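Local coordinates for protein xylan esterase 1 (Thermoanaerobacterium sp. 'JW/SL YS485', PDB 3FCY) that probably hydrolyses acetyl esters of xylan and related substrates, as an alpha/beta-hydrolase of carbohydrate esterase family 7, at residues K36-T41 / I319-D324; G153-N158 / I164-D169; F233-K238 / F307-N312; W241-A246 / V300-T305. All coordinates share one frame; numbering follows the deposited sequence.

Interaction 1: K36-T41 / I319-D324; sequences KLREYT and IKVYPD
Arg38 spans the gap between the N-terminal segment and Ile319 and Val321 on strand 317-322, which is the outermost strand at one end of the alpha/beta-hydrolase sheet within this chain. From CB, CG leaves on the side of the backbone N, opposite the carbonyl carbon (chi1 -55°), and the chain then bends sharply at chi2 (-79°). CB, CG and CD lie too far from the strand to touch it, and NE also stays clear; beyond the bend the nearly straight outer chain carries the tip across. The contact is made by the two terminal nitrogens: NH1 reaches Ile319 and NH2 reaches Val321, with the guanidinium held obliquely to both methyls. A long, flexible arginine suits this exposed position, since its reach is what bridges backbones whose nearest CA atoms, of Arg38 and Ile319, are 10.2 Å apart. Ile319 and Val321 are beta-branched, as fits a strand, and both face the arginine, while Lys320 between them turns to the other side and packs on helix 333-342. The contact is small, burying only 77 Å² in all, and purely van der Waals. NH1 of Arg38 lies 4.1 Å from CG2 of Ile319, and NH2 of Arg38 lies 4.2 Å from CG2 of Val321.

Interaction 2: G153-N158 / I164-D169; sequences GGVTGN and IIRGLD
Val155 packs against the bent chain of Arg166 and the backbone of Gly167, and this is the apolar part of the contact. The arginine folds at chi2 (60°) and again at chi3 (57°); the first bend turns CD toward Val155, whose CG2 it meets at 3.9 Å, the two side chains crossing at about a right angle. CB of Val155 sits 4.1 Å from CA of Gly167.

Ordered water does most of the polar bridging. Water 1 gives a proton to the carbonyl O of Thr156 and another to that of Asn158, and accepts the N-H of Gly167 at 2.8 Å from N, so one molecule satisfies three backbone groups. Water 2 accepts from the N of Asn158 and donates to OD2 of Asp169 at 2.6 Å. Water 3 lies in the guanidinium plane at the edge of Arg166, accepting from NE at 2.8 Å; it is also 2.8 Å from OD1 of Asn158, to which it may donate.

Other polar ends are held by partners beyond the two segments. NH2 of Arg166 bonds Thr159 O of a neighbouring subunit, ND2 of Asn158 bonds Gln145 O of the same neighbour, and OD1 of Asp169 bonds Tyr256 of its own chain.

Glycines permit the close backbone approach. Gly157 has a positive phi (90°) that would press a side chain against the preceding carbonyl. Gly167, also at positive phi, takes the third position of the type II beta turn from Ile165 to Leu168, within the long loop between strand 136-140 and helix 176-192 that meets the neighbouring subunit.

Interaction 3: F233-K238 / F307-N312; sequences FLSDYK and FAAYNN
Ser235 and Asp236 both carry their polar groups roughly anti to the backbone N, with chi1 at 172° and -155°, which turns OG and the carboxylate toward helix 303-310. OG of Ser235 comes within 3.7 Å of CB of Ala309, and OD2 of Asp236 approaches CB of Ala308 equally closely, also at 3.7 Å. Alanine suits both helix positions, because its short side chain lets the loop before helix 237-242 settle close to helix 303-310, with the CA atoms of Ser235 and Ala309 6.6 Å apart.

Asp236 stands right before helix 237-242, in the N-cap position, yet its carboxylate makes no capping bond. It is engaged with the N-terminal segment instead: OD2 is probably hydrogen-bonded to Tyr40 OH, at an unusually short distance, and OD1 is hydrogen-bonded to the backbone N of Thr43 and Asn44. At the far end of helix 303-310, ND2 of Asn312 folds back onto the carbonyl O of Ala308 at 2.6 Å; the donor stands above the carbonyl plane and the bond is bent, with an N-H...O angle of 131°.

The contact lies in the buried interior of the hydrolase domain, joining the loop that leads into helix 237-242 to helix 303-310. Its closest approaches are of polar oxygens to methyl groups: the segments touch by van der Waals packing, and the bond of Ser235 OG to Thr305 O, one turn earlier in the same helix, holds the loop to it.

Interaction 4: W241-A246 / V300-T305; sequences WDLDLA and VCPPST
The small, puckered ring of Pro302 presents CB and CG to two leucines just beyond helix 237-242. CD1 of Leu243 approaches CB of Pro302 at 3.8 Å, and CD2 of Leu245 reaches its CG at 3.7 Å; each leucine side chain runs antiparallel to the proline's as it passes. The truly flat group here is the carbonyl of Pro302, which receives OG1 of Thr305 at 2.6 Å in its own plane, on a lone pair.

Pro302 is the N-cap residue of helix 303-310, and Pro303, the first residue of the helix, needs no N-H partner there. Facing them, helix 237-242 ends in a Schellman motif: Asp244 at positive phi is the C-prime residue, Leu245 N bonds back to Val240 O, and Asp244 N to Trp241 O. In this motif the residue after C-prime commonly packs on the helix's last turn, and Leu245 does so against Val240 while also covering Pro302. In this alpha/beta-hydrolase fold the loop carrying Pro302 follows strand 289-295 and lies beside the predicted charge-relay residues: the side chain of Pro302 is about 5 Å from that of Asp298 and about 7 Å from that of His327.

Ser304 adds a buried polar atom beside Leu243. Its OG is 3.7 Å from CD1 of Leu243, and it is hydrogen-bonded both to OD2 of Asp31 and to NE of Arg239.

In the fold
Interaction 1 closes the longest loop along the chain, and the other three lie nested within it; interaction 2 closes first, and interaction 4 sits inside the loop of interaction 3. Interactions 3 and 4, centres about 10 Å apart, both use helices 237-242 and 303-310. Helix 303-310 leads on to strand 317-322 of interaction 1, whose centre lies about 12 Å from that of interaction 3, and Tyr40 ties the two together. Interaction 2 is remote, its centre about 33 Å from that of interaction 1, but Ile164 packs on Phe233 and Leu234. The N-terminal segment, the helices and the sheet edge are thus linked near the predicted catalytic residues, interaction 4 lying closest.

Interaction 1: K36-T41 / I319-D324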
loop_
_atom_site.group_PDB
_atom_site.type_symbol
_atom_site.label_atom_id
_atom_site.label_comp_id
_atom_site.label_asym_id
_atom_site.label_seq_id
_atom_site.Cartn_x
_atom_site.Cartn_y
_atom_site.Cartn_z
ATOM N N LYS A 36 6.476 30.332 8.293
ATOM C CA LYS A 36 6.538 30.084 9.728
ATOM C C LYS A 36 7.714 29.196 10.147
ATOM O O LYS A 36 8.186 29.282 11.280
ATOM C CB LYS A 36 5.205 29.502 10.200
ATOM C CG LYS A 36 4.069 30.507 10.055
ATOM C CD LYS A 36 2.707 29.924 10.377
ATOM C CE LYS A 36 1.620 30.973 10.163
ATOM N NZ LYS A 36 0.245 30.414 10.305
ATOM N N LEU A 37 8.187 28.350 9.236
ATOM C CA LEU A 37 9.330 27.488 9.535
ATOM C C LEU A 37 10.510 28.391 9.872
ATOM O O LEU A 37 11.236 28.156 10.837
ATOM C CB LEU A 37 9.689 26.623 8.323
ATOM C CG LEU A 37 8.713 25.520 7.919
ATOM C CD1 LEU A 37 9.140 24.927 6.584
ATOM C CD2 LEU A 37 8.682 24.449 8.999
ATOM N N ARG A 38 10.680 29.434 9.065
ATOM C CA ARG A 38 11.760 30.404 9.236
ATOM C C ARG A 38 11.848 30.945 10.664
ATOM O O ARG A 38 12.930 31.286 11.136
ATOM C CB ARG A 38 11.552 31.585 8.283
ATOM C CG ARG A 38 11.409 31.225 6.809
ATOM C CD ARG A 38 12.750 30.947 6.165
ATOM N NE ARG A 38 12.647 30.842 4.710
ATOM C CZ ARG A 38 13.658 30.504 3.916
ATOM N NH1 ARG A 38 14.849 30.239 4.436
ATOM N NH2 ARG A 38 13.478 30.426 2.604
ATOM N N GLU A 39 10.709 31.019 11.348
ATOM C CA GLU A 39 10.662 31.551 12.710
ATOM C C GLU A 39 10.573 30.498 13.818
ATOM O O GLU A 39 10.776 30.806 14.990
ATOM C CB GLU A 39 9.471 32.499 12.834
ATOM C CG GLU A 39 9.332 33.467 11.676
ATOM C CD GLU A 39 9.798 34.862 12.021
ATOM O OE1 GLU A 39 11.004 35.048 12.302
ATOM O OE2 GLU A 39 8.946 35.776 12.013
ATOM N N TYR A 40 10.262 29.260 13.451
ATOM C CA TYR A 40 10.129 28.185 14.429
ATOM C C TYR A 40 11.456 27.830 15.108
ATOM O O TYR A 40 12.451 27.547 14.437
ATOM C CB TYR A 40 9.540 26.953 13.744
ATOM C CG TYR A 40 9.387 25.759 14.651
ATOM C CD1 TYR A 40 8.494 25.778 15.723
ATOM C CD2 TYR A 40 10.135 24.603 14.433
ATOM C CE1 TYR A 40 8.348 24.670 16.555
ATOM C CE2 TYR A 40 9.999 23.494 15.258
ATOM C CZ TYR A 40 9.106 23.532 16.312
ATOM O OH TYR A 40 8.972 22.430 17.116
ATOM N N THR A 41 11.459 27.830 16.440
ATOM C CA THR A 41 12.669 27.529 17.198
ATOM C C THR A 41 12.645 26.221 17.993
ATOM O O THR A 41 13.542 25.966 18.796
ATOM C CB THR A 41 13.005 28.674 18.172
ATOM O OG1 THR A 41 11.877 28.920 19.019
ATOM C CG2 THR A 41 13.343 29.951 17.399
ATOM N N ILE A 319 20.662 27.824 4.671
ATOM C CA ILE A 319 19.884 26.613 4.466
ATOM C C ILE A 319 19.249 26.608 3.073
ATOM O O ILE A 319 18.661 27.601 2.631
ATOM C CB ILE A 319 18.797 26.458 5.574
ATOM C CG1 ILE A 319 18.192 25.051 5.525
ATOM C CG2 ILE A 319 17.708 27.508 5.406
ATOM C CD1 ILE A 319 17.302 24.731 6.700
ATOM N N LYS A 320 19.404 25.488 2.372
ATOM C CA LYS A 320 18.858 25.331 1.033
ATOM C C LYS A 320 17.545 24.560 1.124
ATOM O O LYS A 320 17.500 23.456 1.675
ATOM C CB LYS A 320 19.856 24.582 0.146
ATOM C CG LYS A 320 21.220 25.257 0.069
ATOM C CD LYS A 320 21.089 26.691 -0.435
ATOM C CE LYS A 320 22.368 27.478 -0.201
ATOM N NZ LYS A 320 22.234 28.903 -0.627
ATOM N N VAL A 321 16.485 25.154 0.582
ATOM C CA VAL A 321 15.150 24.560 0.612
ATOM C C VAL A 321 14.777 23.898 -0.708
ATOM O O VAL A 321 14.892 24.508 -1.772
ATOM C CB VAL A 321 14.086 25.636 0.943
ATOM C CG1 VAL A 321 12.702 25.005 1.019
ATOM C CG2 VAL A 321 14.442 26.325 2.253
ATOM N N TYR A 322 14.330 22.647 -0.625
ATOM C CA TYR A 322 13.925 21.872 -1.796
ATOM C C TYR A 322 12.459 21.467 -1.617
ATOM O O TYR A 322 12.149 20.421 -1.036
ATOM C CB TYR A 322 14.822 20.637 -1.928
ATOM C CG TYR A 322 16.257 20.993 -2.236
ATOM C CD1 TYR A 322 16.732 20.976 -3.548
ATOM C CD2 TYR A 322 17.127 21.405 -1.226
ATOM C CE1 TYR A 322 18.036 21.361 -3.850
ATOM C CE2 TYR A 322 18.429 21.796 -1.515
ATOM C CZ TYR A 322 18.876 21.771 -2.832
ATOM O OH TYR A 322 20.161 22.158 -3.128
ATOM N N PRO A 323 11.537 22.307 -2.111
ATOM C CA PRO A 323 10.090 22.089 -2.021
ATOM C C PRO A 323 9.574 20.709 -2.419
ATOM O O PRO A 323 8.704 20.157 -1.752
ATOM C CB PRO A 323 9.523 23.191 -2.915
ATOM C CG PRO A 323 10.514 24.308 -2.722
ATOM C CD PRO A 323 11.827 23.560 -2.833
ATOM N N ASP A 324 10.120 20.145 -3.490
ATOM C CA ASP A 324 9.641 18.856 -3.982
ATOM C C ASP A 324 10.424 17.632 -3.545
ATOM O O ASP A 324 10.206 16.538 -4.069
ATOM C CB ASP A 324 9.578 18.907 -5.507
ATOM C CG ASP A 324 8.995 20.209 -6.006
ATOM O OD1 ASP A 324 7.803 20.472 -5.739
ATOM O OD2 ASP A 324 9.735 20.979 -6.649
#

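Interaction 2: G153-N158 / I164-D169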
loop_
_atom_site.group_PDB
_atom_site.type_symbol
_atom_site.label_atom_id
_atom_site.label_comp_id
_atom_site.label_asym_id
_atom_site.label_seq_id
_atom_site.Cartn_x
_atom_site.Cartn_y
_atom_site.Cartn_z
ATOM N N GLY A 153 26.873 -1.731 25.432
ATOM C CA GLY A 153 25.604 -1.913 26.115
ATOM C C GLY A 153 25.692 -1.673 27.610
ATOM O O GLY A 153 26.301 -0.699 28.061
ATOM N N GLY A 154 25.078 -2.562 28.384
ATOM C CA GLY A 154 25.099 -2.418 29.825
ATOM C C GLY A 154 24.071 -1.412 30.299
ATOM O O GLY A 154 24.298 -0.687 31.262
ATOM N N VAL A 155 22.936 -1.363 29.613
ATOM C CA VAL A 155 21.869 -0.446 29.976
ATOM C C VAL A 155 20.613 -1.216 30.348
ATOM O O VAL A 155 20.418 -2.356 29.923
ATOM C CB VAL A 155 21.516 0.497 28.810
ATOM C CG1 VAL A 155 22.722 1.348 28.443
ATOM C CG2 VAL A 155 21.049 -0.318 27.607
ATOM N N THR A 156 19.761 -0.595 31.149
ATOM C CA THR A 156 18.513 -1.232 31.537
ATOM C C THR A 156 17.464 -0.766 30.537
ATOM O O THR A 156 17.683 0.201 29.804
ATOM C CB THR A 156 18.087 -0.817 32.955
ATOM O OG1 THR A 156 18.004 0.610 33.027
ATOM C CG2 THR A 156 19.096 -1.317 33.980
ATOM N N GLY A 157 16.331 -1.454 30.495
ATOM C CA GLY A 157 15.293 -1.064 29.564
ATOM C C GLY A 157 15.417 -1.760 28.219
ATOM O O GLY A 157 16.246 -2.650 28.037
ATOM N N ASN A 158 14.587 -1.332 27.275
ATOM C CA ASN A 158 14.539 -1.893 25.926
ATOM C C ASN A 158 15.872 -1.887 25.164
ATOM O O ASN A 158 16.625 -0.911 25.219
ATOM C CB ASN A 158 13.468 -1.136 25.130
ATOM C CG ASN A 158 13.214 -1.737 23.766
ATOM O OD1 ASN A 158 13.919 -1.443 22.797
ATOM N ND2 ASN A 158 12.209 -2.597 23.686
ATOM N N ILE A 164 17.737 5.766 19.909
ATOM C CA ILE A 164 17.284 7.012 20.524
ATOM C C ILE A 164 16.778 6.760 21.945
ATOM O O ILE A 164 17.084 7.524 22.862
ATOM C CB ILE A 164 16.147 7.664 19.714
ATOM C CG1 ILE A 164 16.665 8.079 18.334
ATOM C CG2 ILE A 164 15.587 8.871 20.470
ATOM C CD1 ILE A 164 15.610 8.709 17.448
ATOM N N ILE A 165 15.996 5.695 22.121
ATOM C CA ILE A 165 15.457 5.357 23.434
ATOM C C ILE A 165 16.356 4.386 24.192
ATOM O O ILE A 165 16.015 3.956 25.289
ATOM C CB ILE A 165 14.043 4.726 23.334
ATOM C CG1 ILE A 165 14.103 3.420 22.536
ATOM C CG2 ILE A 165 13.076 5.705 22.681
ATOM C CD1 ILE A 165 12.804 2.631 22.569
ATOM N N ARG A 166 17.497 4.034 23.607
ATOM C CA ARG A 166 18.431 3.113 24.251
ATOM C C ARG A 166 19.049 3.792 25.481
ATOM O O ARG A 166 19.768 4.782 25.357
ATOM C CB ARG A 166 19.529 2.695 23.261
ATOM C CG ARG A 166 20.428 1.546 23.733
ATOM C CD ARG A 166 19.629 0.260 23.997
ATOM N NE ARG A 166 18.878 -0.170 22.819
ATOM C CZ ARG A 166 19.387 -0.850 21.794
ATOM N NH1 ARG A 166 20.667 -1.204 21.784
ATOM N NH2 ARG A 166 18.615 -1.158 20.757
ATOM N N GLY A 167 18.754 3.255 26.663
ATOM C CA GLY A 167 19.265 3.829 27.895
ATOM C C GLY A 167 18.355 4.921 28.435
ATOM O O GLY A 167 18.693 5.609 29.404
ATOM N N LEU A 168 17.190 5.081 27.816
ATOM C CA LEU A 168 16.236 6.101 28.242
ATOM C C LEU A 168 15.693 5.848 29.655
ATOM O O LEU A 168 15.418 6.796 30.389
ATOM C CB LEU A 168 15.084 6.192 27.235
ATOM C CG LEU A 168 14.025 7.280 27.462
ATOM C CD1 LEU A 168 14.677 8.660 27.478
ATOM C CD2 LEU A 168 12.981 7.200 26.366
ATOM N N ASP A 169 15.531 4.580 30.036
ATOM C CA ASP A 169 15.040 4.249 31.378
ATOM C C ASP A 169 16.197 4.049 32.359
ATOM O O ASP A 169 15.989 3.639 33.500
ATOM C CB ASP A 169 14.187 2.973 31.373
ATOM C CG ASP A 169 12.826 3.177 30.741
ATOM O OD1 ASP A 169 12.265 4.288 30.855
ATOM O OD2 ASP A 169 12.306 2.211 30.142
HETATM O O HOH W 1 17.267 0.924 27.132
HETATM O O HOH W 2 12.725 0.864 28.006
HETATM O O HOH W 3 16.134 0.254 22.340
#

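Interaction 3: F233-K238 / F307-N312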
loop_
_atom_site.group_PDB
_atom_site.type_symbol
_atom_site.label_atom_id
_atom_site.label_comp_id
_atom_site.label_asym_id
_atom_site.label_seq_id
_atom_site.Cartn_x
_atom_site.Cartn_y
_atom_site.Cartn_z
ATOM N N PHE A 233 18.480 14.407 11.471
ATOM C CA PHE A 233 17.652 13.520 12.283
ATOM C C PHE A 233 18.107 13.823 13.717
ATOM O O PHE A 233 19.146 14.457 13.905
ATOM C CB PHE A 233 17.990 12.075 11.889
ATOM C CG PHE A 233 17.243 11.012 12.655
ATOM C CD1 PHE A 233 15.853 10.966 12.653
ATOM C CD2 PHE A 233 17.946 9.994 13.303
ATOM C CE1 PHE A 233 15.174 9.918 13.276
ATOM C CE2 PHE A 233 17.277 8.944 13.926
ATOM C CZ PHE A 233 15.887 8.907 13.912
ATOM N N LEU A 234 17.335 13.392 14.713
ATOM C CA LEU A 234 17.676 13.607 16.126
ATOM C C LEU A 234 17.454 15.039 16.604
ATOM O O LEU A 234 18.213 15.555 17.430
ATOM C CB LEU A 234 19.137 13.219 16.389
ATOM C CG LEU A 234 19.576 11.802 16.006
ATOM C CD1 LEU A 234 21.071 11.665 16.269
ATOM C CD2 LEU A 234 18.784 10.762 16.801
ATOM N N SER A 235 16.404 15.675 16.106
ATOM C CA SER A 235 16.121 17.047 16.486
ATOM C C SER A 235 14.659 17.322 16.810
ATOM O O SER A 235 13.764 16.902 16.076
ATOM C CB SER A 235 16.562 17.988 15.361
ATOM O OG SER A 235 16.140 19.323 15.598
ATOM N N ASP A 236 14.422 18.014 17.923
ATOM C CA ASP A 236 13.068 18.416 18.288
ATOM C C ASP A 236 12.092 17.234 18.360
ATOM O O ASP A 236 11.033 17.253 17.740
ATOM C CB ASP A 236 12.608 19.434 17.240
ATOM C CG ASP A 236 11.541 20.377 17.746
ATOM O OD1 ASP A 236 11.283 20.428 18.965
ATOM O OD2 ASP A 236 10.967 21.085 16.898
ATOM N N TYR A 237 12.455 16.216 19.135
ATOM C CA TYR A 237 11.637 15.010 19.284
ATOM C C TYR A 237 10.144 15.254 19.504
ATOM O O TYR A 237 9.318 14.720 18.770
ATOM C CB TYR A 237 12.199 14.149 20.421
ATOM C CG TYR A 237 13.634 13.719 20.184
ATOM C CD1 TYR A 237 13.963 12.838 19.150
ATOM C CD2 TYR A 237 14.667 14.214 20.979
ATOM C CE1 TYR A 237 15.288 12.466 18.914
ATOM C CE2 TYR A 237 15.990 13.848 20.754
ATOM C CZ TYR A 237 16.294 12.978 19.723
ATOM O OH TYR A 237 17.606 12.633 19.509
ATOM N N LYS A 238 9.803 16.061 20.506
ATOM C CA LYS A 238 8.403 16.362 20.818
ATOM C C LYS A 238 7.610 16.852 19.604
ATOM O O LYS A 238 6.438 16.495 19.427
ATOM C CB LYS A 238 8.339 17.407 21.938
ATOM C CG LYS A 238 6.927 17.839 22.369
ATOM C CD LYS A 238 6.221 16.775 23.197
ATOM C CE LYS A 238 5.050 17.357 23.999
ATOM N NZ LYS A 238 3.985 17.987 23.160
ATOM N N PHE A 307 14.309 23.078 10.774
ATOM C CA PHE A 307 14.457 24.514 10.972
ATOM C C PHE A 307 14.700 24.857 12.432
ATOM O O PHE A 307 15.341 25.860 12.736
ATOM C CB PHE A 307 13.241 25.281 10.449
ATOM C CG PHE A 307 13.380 25.718 9.018
ATOM C CD1 PHE A 307 12.894 24.931 7.983
ATOM C CD2 PHE A 307 14.046 26.898 8.705
ATOM C CE1 PHE A 307 13.070 25.312 6.654
ATOM C CE2 PHE A 307 14.229 27.287 7.377
ATOM C CZ PHE A 307 13.740 26.491 6.351
ATOM N N ALA A 308 14.201 24.022 13.336
ATOM C CA ALA A 308 14.407 24.256 14.761
ATOM C C ALA A 308 15.904 24.193 15.064
ATOM O O ALA A 308 16.432 25.012 15.815
ATOM C CB ALA A 308 13.658 23.208 15.582
ATOM N N ALA A 309 16.589 23.216 14.478
ATOM C CA ALA A 309 18.022 23.078 14.697
ATOM C C ALA A 309 18.727 24.252 14.031
ATOM O O ALA A 309 19.589 24.887 14.626
ATOM C CB ALA A 309 18.526 21.767 14.108
ATOM N N TYR A 310 18.344 24.535 12.790
ATOM C CA TYR A 310 18.929 25.638 12.033
ATOM C C TYR A 310 18.779 26.978 12.762
ATOM O O TYR A 310 19.728 27.757 12.850
ATOM C CB TYR A 310 18.256 25.741 10.660
ATOM C CG TYR A 310 18.766 26.883 9.812
ATOM C CD1 TYR A 310 20.017 26.817 9.197
ATOM C CD2 TYR A 310 18.005 28.039 9.637
ATOM C CE1 TYR A 310 20.500 27.874 8.426
ATOM C CE2 TYR A 310 18.477 29.104 8.869
ATOM C CZ TYR A 310 19.722 29.012 8.266
ATOM O OH TYR A 310 20.185 30.053 7.497
ATOM N N ASN A 311 17.586 27.238 13.288
ATOM C CA ASN A 311 17.325 28.498 13.973
ATOM C C ASN A 311 17.962 28.649 15.348
ATOM O O ASN A 311 17.867 29.710 15.962
ATOM C CB ASN A 311 15.818 28.757 14.056
ATOM C CG ASN A 311 15.218 29.094 12.703
ATOM O OD1 ASN A 311 15.843 29.787 11.895
ATOM N ND2 ASN A 311 14.002 28.620 12.450
ATOM N N ASN A 312 18.617 27.599 15.830
ATOM C CA ASN A 312 19.284 27.669 17.125
ATOM C C ASN A 312 20.785 27.873 16.946
ATOM O O ASN A 312 21.527 28.021 17.919
ATOM C CB ASN A 312 19.008 26.405 17.939
ATOM C CG ASN A 312 17.699 26.486 18.699
ATOM O OD1 ASN A 312 17.546 27.312 19.596
ATOM N ND2 ASN A 312 16.746 25.636 18.339
#

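Interaction 4: W241-A246 / V300-T305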
loop_
_atom_site.group_PDB
_atom_site.type_symbol
_atom_site.label_atom_id
_atom_site.label_comp_id
_atom_site.label_asym_id
_atom_site.label_seq_id
_atom_site.Cartn_x
_atom_site.Cartn_y
_atom_site.Cartn_z
ATOM N N TRP A 241 6.499 14.030 17.396
ATOM C CA TRP A 241 5.376 13.339 18.006
ATOM C C TRP A 241 4.085 14.143 17.850
ATOM O O TRP A 241 3.026 13.571 17.570
ATOM C CB TRP A 241 5.666 13.071 19.489
ATOM C CG TRP A 241 4.526 12.412 20.206
ATOM C CD1 TRP A 241 4.190 11.086 20.185
ATOM C CD2 TRP A 241 3.520 13.068 20.983
ATOM N NE1 TRP A 241 3.030 10.877 20.896
ATOM C CE2 TRP A 241 2.597 12.079 21.398
ATOM C CE3 TRP A 241 3.305 14.399 21.367
ATOM C CZ2 TRP A 241 1.475 12.379 22.177
ATOM C CZ3 TRP A 241 2.182 14.699 22.146
ATOM C CH2 TRP A 241 1.285 13.690 22.540
ATOM N N ASP A 242 4.174 15.464 18.018
ATOM C CA ASP A 242 3.004 16.338 17.885
ATOM C C ASP A 242 2.373 16.261 16.492
ATOM O O ASP A 242 1.154 16.356 16.344
ATOM C CB ASP A 242 3.370 17.804 18.164
ATOM C CG ASP A 242 3.730 18.063 19.619
ATOM O OD1 ASP A 242 3.315 17.279 20.501
ATOM O OD2 ASP A 242 4.416 19.074 19.882
ATOM N N LEU A 243 3.209 16.097 15.472
ATOM C CA LEU A 243 2.733 16.017 14.093
ATOM C C LEU A 243 2.256 14.615 13.719
ATOM O O LEU A 243 1.987 14.344 12.551
ATOM C CB LEU A 243 3.851 16.436 13.129
ATOM C CG LEU A 243 4.398 17.859 13.265
ATOM C CD1 LEU A 243 5.641 18.016 12.402
ATOM C CD2 LEU A 243 3.328 18.859 12.855
ATOM N N ASP A 244 2.139 13.736 14.711
ATOM C CA ASP A 244 1.725 12.354 14.469
ATOM C C ASP A 244 2.682 11.739 13.450
ATOM O O ASP A 244 2.278 10.957 12.589
ATOM C CB ASP A 244 0.289 12.280 13.925
ATOM C CG ASP A 244 -0.759 12.685 14.954
ATOM O OD1 ASP A 244 -0.517 12.524 16.171
ATOM O OD2 ASP A 244 -1.844 13.148 14.538
ATOM N N LEU A 245 3.956 12.104 13.556
ATOM C CA LEU A 245 4.978 11.609 12.643
ATOM C C LEU A 245 6.042 10.788 13.362
ATOM O O LEU A 245 7.097 10.488 12.795
ATOM C CB LEU A 245 5.625 12.794 11.909
ATOM C CG LEU A 245 5.296 12.990 10.425
ATOM C CD1 LEU A 245 3.949 12.398 10.089
ATOM C CD2 LEU A 245 5.348 14.475 10.089
ATOM N N ALA A 246 5.770 10.440 14.617
ATOM C CA ALA A 246 6.697 9.624 15.391
ATOM C C ALA A 246 6.586 8.207 14.832
ATOM O O ALA A 246 6.145 7.279 15.512
ATOM C CB ALA A 246 6.325 9.643 16.874
ATOM N N VAL A 300 9.971 12.038 7.192
ATOM C CA VAL A 300 10.850 11.265 8.064
ATOM C C VAL A 300 11.463 12.248 9.067
ATOM O O VAL A 300 11.468 12.009 10.275
ATOM C CB VAL A 300 11.967 10.584 7.247
ATOM C CG1 VAL A 300 12.888 9.793 8.164
ATOM C CG2 VAL A 300 11.348 9.669 6.202
ATOM N N CYS A 301 11.987 13.354 8.546
ATOM C CA CYS A 301 12.559 14.408 9.373
ATOM C C CYS A 301 11.775 15.669 9.023
ATOM O O CYS A 301 12.180 16.454 8.157
ATOM C CB CYS A 301 14.047 14.612 9.073
ATOM S SG CYS A 301 15.143 13.288 9.676
ATOM N N PRO A 302 10.629 15.869 9.687
ATOM C CA PRO A 302 9.748 17.021 9.475
ATOM C C PRO A 302 10.526 18.321 9.295
ATOM O O PRO A 302 11.424 18.627 10.076
ATOM C CB PRO A 302 8.891 17.030 10.736
ATOM C CG PRO A 302 8.760 15.572 11.045
ATOM C CD PRO A 302 10.174 15.068 10.839
ATOM N N PRO A 303 10.181 19.103 8.260
ATOM C CA PRO A 303 10.853 20.375 7.979
ATOM C C PRO A 303 10.982 21.248 9.223
ATOM O O PRO A 303 12.015 21.878 9.443
ATOM C CB PRO A 303 9.959 21.010 6.921
ATOM C CG PRO A 303 9.439 19.815 6.174
ATOM C CD PRO A 303 9.096 18.855 7.294
ATOM N N SER A 304 9.935 21.272 10.043
ATOM C CA SER A 304 9.945 22.080 11.260
ATOM C C SER A 304 11.045 21.669 12.241
ATOM O O SER A 304 11.638 22.520 12.906
ATOM C CB SER A 304 8.572 22.028 11.950
ATOM O OG SER A 304 8.185 20.700 12.261
ATOM N N THR A 305 11.329 20.373 12.335
ATOM C CA THR A 305 12.379 19.920 13.248
ATOM C C THR A 305 13.750 20.309 12.698
ATOM O O THR A 305 14.694 20.529 13.454
ATOM C CB THR A 305 12.340 18.387 13.458
ATOM O OG1 THR A 305 12.609 17.721 12.218
ATOM C CG2 THR A 305 10.978 17.963 13.978
#